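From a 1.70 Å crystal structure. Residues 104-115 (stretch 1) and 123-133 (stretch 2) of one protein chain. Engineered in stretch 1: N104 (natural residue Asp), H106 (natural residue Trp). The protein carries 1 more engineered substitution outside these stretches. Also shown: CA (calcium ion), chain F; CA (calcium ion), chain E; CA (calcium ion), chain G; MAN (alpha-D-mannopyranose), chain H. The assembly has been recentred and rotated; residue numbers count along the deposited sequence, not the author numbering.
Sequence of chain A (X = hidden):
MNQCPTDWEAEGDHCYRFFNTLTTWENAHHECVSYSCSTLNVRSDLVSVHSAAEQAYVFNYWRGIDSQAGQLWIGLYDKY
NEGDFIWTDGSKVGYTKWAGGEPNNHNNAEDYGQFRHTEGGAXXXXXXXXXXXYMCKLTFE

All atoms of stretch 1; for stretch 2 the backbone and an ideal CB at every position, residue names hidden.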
# COMPACT_ATOMS: atom_id res chain seq x y z
N ASN A 104 27.24 -21.57 9.19
CA ASN A 104 28.36 -22.47 9.07
C ASN A 104 28.69 -22.89 7.66
O ASN A 104 29.58 -23.69 7.49
CB ASN A 104 28.12 -23.69 9.95
CG ASN A 104 26.97 -24.56 9.50
OD1 ASN A 104 26.19 -24.21 8.64
ND2 ASN A 104 26.83 -25.69 10.13
N ASN A 105 27.98 -22.39 6.65
CA ASN A 105 28.27 -22.71 5.25
C ASN A 105 28.48 -24.21 5.06
O ASN A 105 29.43 -24.66 4.41
CB ASN A 105 29.48 -21.88 4.75
CG ASN A 105 29.53 -21.80 3.26
OD1 ASN A 105 28.52 -21.58 2.53
ND2 ASN A 105 30.74 -21.98 2.74
N HIS A 106 27.56 -24.99 5.62
CA HIS A 106 27.80 -26.42 5.77
C HIS A 106 28.08 -27.05 4.41
O HIS A 106 27.50 -26.69 3.38
CB HIS A 106 26.61 -27.11 6.41
CG HIS A 106 26.81 -28.56 6.64
ND1 HIS A 106 27.54 -29.03 7.69
CD2 HIS A 106 26.33 -29.65 5.98
CE1 HIS A 106 27.52 -30.35 7.69
NE2 HIS A 106 26.82 -30.75 6.65
N ASN A 107 29.04 -27.98 4.40
CA ASN A 107 29.46 -28.57 3.12
C ASN A 107 29.83 -27.57 2.06
O ASN A 107 29.69 -27.88 0.88
CB ASN A 107 28.39 -29.48 2.60
CG ASN A 107 28.36 -30.77 3.37
OD1 ASN A 107 29.30 -31.06 4.13
ND2 ASN A 107 27.30 -31.55 3.21
N ASN A 108 30.32 -26.39 2.47
CA ASN A 108 30.67 -25.33 1.57
C ASN A 108 29.60 -24.87 0.62
O ASN A 108 29.93 -24.37 -0.43
CB ASN A 108 31.89 -25.69 0.69
CG ASN A 108 33.14 -25.83 1.49
OD1 ASN A 108 33.95 -24.91 1.54
ND2 ASN A 108 33.31 -26.95 2.12
N ALA A 109 28.32 -24.99 1.00
CA ALA A 109 27.20 -24.81 0.10
C ALA A 109 25.94 -24.36 0.79
O ALA A 109 24.91 -24.98 0.63
CB ALA A 109 26.91 -26.13 -0.61
N GLU A 110 26.04 -23.34 1.62
CA GLU A 110 24.87 -22.80 2.26
C GLU A 110 24.94 -21.30 2.17
O GLU A 110 25.69 -20.63 2.93
CB GLU A 110 24.71 -23.29 3.70
CG GLU A 110 24.46 -24.79 3.85
CD GLU A 110 24.03 -25.16 5.26
OE1 GLU A 110 24.63 -24.60 6.23
OE2 GLU A 110 23.13 -26.04 5.43
N ASP A 111 24.09 -20.76 1.30
CA ASP A 111 24.08 -19.35 1.07
C ASP A 111 22.76 -18.60 1.43
O ASP A 111 22.62 -17.44 1.12
CB ASP A 111 24.51 -19.04 -0.37
CG ASP A 111 26.01 -19.37 -0.68
OD1 ASP A 111 26.83 -19.75 0.23
OD2 ASP A 111 26.37 -19.22 -1.88
N TYR A 112 21.81 -19.27 2.05
CA TYR A 112 20.43 -18.77 2.13
C TYR A 112 19.92 -18.82 3.55
O TYR A 112 19.91 -19.88 4.19
CB TYR A 112 19.49 -19.52 1.12
CG TYR A 112 20.07 -19.43 -0.23
CD1 TYR A 112 20.01 -18.21 -0.94
CD2 TYR A 112 20.87 -20.47 -0.74
CE1 TYR A 112 20.64 -18.05 -2.14
CE2 TYR A 112 21.52 -20.30 -1.96
CZ TYR A 112 21.38 -19.11 -2.66
OH TYR A 112 22.06 -18.97 -3.88
N GLY A 113 19.51 -17.67 4.06
CA GLY A 113 19.09 -17.53 5.44
C GLY A 113 17.64 -17.91 5.74
O GLY A 113 16.78 -17.80 4.88
N GLN A 114 17.38 -18.45 6.94
CA GLN A 114 16.07 -18.89 7.34
C GLN A 114 15.96 -18.85 8.88
O GLN A 114 16.97 -19.02 9.58
CB GLN A 114 15.79 -20.34 6.82
CG GLN A 114 16.79 -21.37 7.32
CD GLN A 114 16.66 -22.79 6.78
OE1 GLN A 114 17.29 -23.65 7.34
NE2 GLN A 114 15.94 -23.03 5.68
N PHE A 115 14.77 -18.64 9.40
CA PHE A 115 14.49 -18.93 10.83
C PHE A 115 14.37 -20.44 11.07
O PHE A 115 13.73 -21.18 10.31
CB PHE A 115 13.12 -18.35 11.25
CG PHE A 115 13.03 -16.84 11.37
CD1 PHE A 115 14.01 -15.97 10.95
CD2 PHE A 115 11.88 -16.31 11.91
CE1 PHE A 115 13.84 -14.62 11.05
CE2 PHE A 115 11.74 -14.95 12.09
CZ PHE A 115 12.70 -14.10 11.66
N UNK A 123 18.49 -17.84 13.44
CA UNK A 123 18.77 -18.00 12.04
C UNK A 123 19.78 -19.12 11.76
O UNK A 123 20.71 -19.36 12.52
CB UNK A 123 19.28 -16.68 11.47
N UNK A 124 19.55 -19.79 10.61
CA UNK A 124 20.45 -20.74 10.02
C UNK A 124 20.65 -20.37 8.53
O UNK A 124 19.74 -19.82 7.89
CB UNK A 124 19.91 -22.16 10.18
N UNK A 125 21.84 -20.66 8.01
CA UNK A 125 22.09 -20.70 6.59
C UNK A 125 21.82 -22.11 6.05
O UNK A 125 22.19 -23.13 6.67
CB UNK A 125 23.53 -20.26 6.29
N UNK A 126 21.23 -22.15 4.86
CA UNK A 126 20.94 -23.43 4.26
C UNK A 126 21.20 -23.34 2.74
O UNK A 126 21.57 -22.28 2.19
CB UNK A 126 19.50 -23.85 4.56
N UNK A 127 21.00 -24.45 2.07
CA UNK A 127 21.43 -24.57 0.70
C UNK A 127 20.37 -24.18 -0.32
O UNK A 127 19.23 -24.00 -0.01
CB UNK A 127 21.88 -26.01 0.44
N UNK A 128 20.77 -24.19 -1.59
CA UNK A 128 19.81 -23.87 -2.65
C UNK A 128 18.84 -24.94 -2.97
O UNK A 128 17.85 -24.72 -3.70
CB UNK A 128 20.55 -23.51 -3.94
N UNK A 129 19.09 -26.13 -2.48
CA UNK A 129 18.16 -27.24 -2.66
C UNK A 129 17.24 -27.45 -1.48
O UNK A 129 16.28 -28.13 -1.61
CB UNK A 129 18.94 -28.53 -2.93
N UNK A 130 17.55 -26.87 -0.32
CA UNK A 130 16.69 -26.94 0.84
C UNK A 130 15.35 -26.29 0.56
O UNK A 130 15.19 -25.47 -0.36
CB UNK A 130 17.36 -26.28 2.04
N UNK A 131 14.36 -26.71 1.32
CA UNK A 131 13.05 -26.12 1.19
C UNK A 131 12.55 -25.67 2.56
O UNK A 131 12.94 -26.23 3.57
CB UNK A 131 12.07 -27.11 0.55
N UNK A 132 11.69 -24.65 2.56
CA UNK A 132 11.18 -24.01 3.72
C UNK A 132 9.94 -23.23 3.36
O UNK A 132 9.68 -23.04 2.17
CB UNK A 132 12.24 -23.11 4.35
N UNK A 133 9.21 -22.78 4.40
CA UNK A 133 8.07 -21.88 4.24
C UNK A 133 8.64 -20.48 3.95
O UNK A 133 9.86 -20.33 3.99
CB UNK A 133 7.17 -21.88 5.48
CA CA F . 23.81 -23.85 8.38
CA CA E . 27.51 -19.21 2.46
CA CA G . 28.72 -19.69 -1.26
C1 MAN H . 22.18 -29.02 10.48
C2 MAN H . 23.11 -27.88 10.77
C3 MAN H . 22.76 -26.62 9.97
C4 MAN H . 22.52 -27.01 8.53
C5 MAN H . 21.32 -27.99 8.51
C6 MAN H . 20.82 -28.44 7.15
O1 MAN H . 21.02 -28.67 11.18
O2 MAN H . 24.35 -28.35 10.32
O3 MAN H . 23.88 -25.75 10.06
O4 MAN H . 22.26 -25.81 7.83
O5 MAN H . 21.86 -29.23 9.10
O6 MAN H . 22.05 -28.86 6.60

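Position 123 begins a strand that runs antiparallel to 112-115. Its CA lies 3.2 Å from Q114 O, a CA-H...O contact, and its CB leaves sideways near the F115 ring. A flat or long apolar side chain could use that surface. The residue is W123, chi1 m, whose five-membered ring lies nearly parallel to the F115 ring but slid along it, so the two barely overlap; F115 CD1 and W123 CD1 are 3.6 Å apart.

Position 124 pairs with Q114 through both backbone bonds: 124 N to Q114 O and Q114 N to 124 O, each 2.9 Å. Its CB lies on the Q114 face of the sheet, 4.1 Å from Q114 OE1, with calcium F and mannose beyond. A donor would suit the amide oxygen and an oxygen the metal, so an amide serves both and an acid only the second. N124 divides its group accordingly: OD1 binds calcium F at 2.4 Å, while ND2 donates to Q114 OE1 and to MAN O4, both at 3.0 Å.

At 125 the CB turns to the opposite face, where G113 adds no side chain. It heads for the N104-N105 turn, with two backbone NH groups and calcium F close by. A short acid fits best; an amide could coordinate through its one oxygen but could not accept both NH groups as evenly. D125, chi1 p, takes N104 N on OD1 at 3.1 Å and N105 N on OD2 at 2.8 Å. OD1 also binds calcium F at 2.3 Å and its own backbone O does so at 2.5 Å, so the engineered N104 and the strand share one ion.

Position 126 pairs with Y112: 126 N reaches Y112 O at 2.7 Å and Y112 N reaches 126 O at 3.0 Å. Its CB is 3.6 Å from Q114 OE1 and 4.3 Å from E110 OE2, an acceptor-rich site favouring a short donor such as Asn or Ser. N126 gives ND2 to Q114 OE1 at 2.9 Å, making that oxygen a shared acceptor with the amide at 124. Its OD1 accepts the backbone N of 127 at 2.8 Å.

At 127 the strand has ended and the CB sits sideways, only 3.2 Å from A109 O; a small residue is the safe choice. S127 turns its OG back to its own loop, where it accepts 129 N at 3.3 Å and 130 N at 3.1 Å.

Position 128 has its CB 3.9 Å from Y112 CE2, so a modest apolar group would do. A128 puts its methyl on the tyrosine, with CB 3.8 Å from CE2.

Position 129 is out of reach and loosely constrained; it is A129. Position 130 points toward stretch 1 but stays 5.1 Å from Q114 NE2, and A130 leaves that gap. Position 131 points away, tolerating many residues, and is Q131.

Position 132 aims at the Q114 amide, so small residues suit; A132 CB stops 4.0 Å from NE2. Position 133 is out of reach: K133.

Stretch 2, residues 123-133: WNDNSAAAQAK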
# COMPACT_ATOMS: atom_id res chain seq x y z
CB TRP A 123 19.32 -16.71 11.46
CG TRP A 123 18.54 -15.45 11.70
CD1 TRP A 123 17.33 -15.33 12.29
CD2 TRP A 123 18.96 -14.15 11.37
NE1 TRP A 123 16.94 -14.03 12.29
CE2 TRP A 123 17.93 -13.28 11.74
CE3 TRP A 123 20.09 -13.64 10.78
CZ2 TRP A 123 18.01 -11.93 11.53
CZ3 TRP A 123 20.19 -12.29 10.56
CH2 TRP A 123 19.14 -11.46 10.92
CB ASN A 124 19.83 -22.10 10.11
CG ASN A 124 20.67 -23.15 9.46
OD1 ASN A 124 21.88 -23.22 9.63
ND2 ASN A 124 20.01 -23.98 8.65
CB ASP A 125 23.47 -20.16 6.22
CG ASP A 125 24.63 -20.97 6.86
OD1 ASP A 125 24.46 -21.71 7.86
OD2 ASP A 125 25.74 -20.79 6.37
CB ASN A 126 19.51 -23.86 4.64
CG ASN A 126 19.36 -25.38 4.82
OD1 ASN A 126 19.98 -26.18 4.09
ND2 ASN A 126 18.51 -25.81 5.77
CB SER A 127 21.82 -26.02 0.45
OG SER A 127 20.61 -26.78 0.33
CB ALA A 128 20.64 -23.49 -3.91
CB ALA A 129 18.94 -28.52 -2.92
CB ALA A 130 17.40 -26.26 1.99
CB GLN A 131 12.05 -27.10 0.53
CG GLN A 131 12.52 -27.50 -0.88
CD GLN A 131 11.46 -27.85 -1.90
OE1 GLN A 131 11.80 -28.38 -2.98
NE2 GLN A 131 10.23 -27.61 -1.61
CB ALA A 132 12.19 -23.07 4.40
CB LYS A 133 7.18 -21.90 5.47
CG LYS A 133 6.81 -23.29 5.92
CD LYS A 133 6.01 -24.08 4.90
CE LYS A 133 5.72 -25.53 5.45
NZ LYS A 133 4.88 -25.48 6.67
O HOH W 1 29.24 -21.74 -0.01
O HOH W 2 23.69 -25.23 -2.49
O HOH W 3 15.20 -25.78 5.24
O HOH W 4 27.31 -19.26 4.80
O HOH W 5 29.02 -17.48 -1.80
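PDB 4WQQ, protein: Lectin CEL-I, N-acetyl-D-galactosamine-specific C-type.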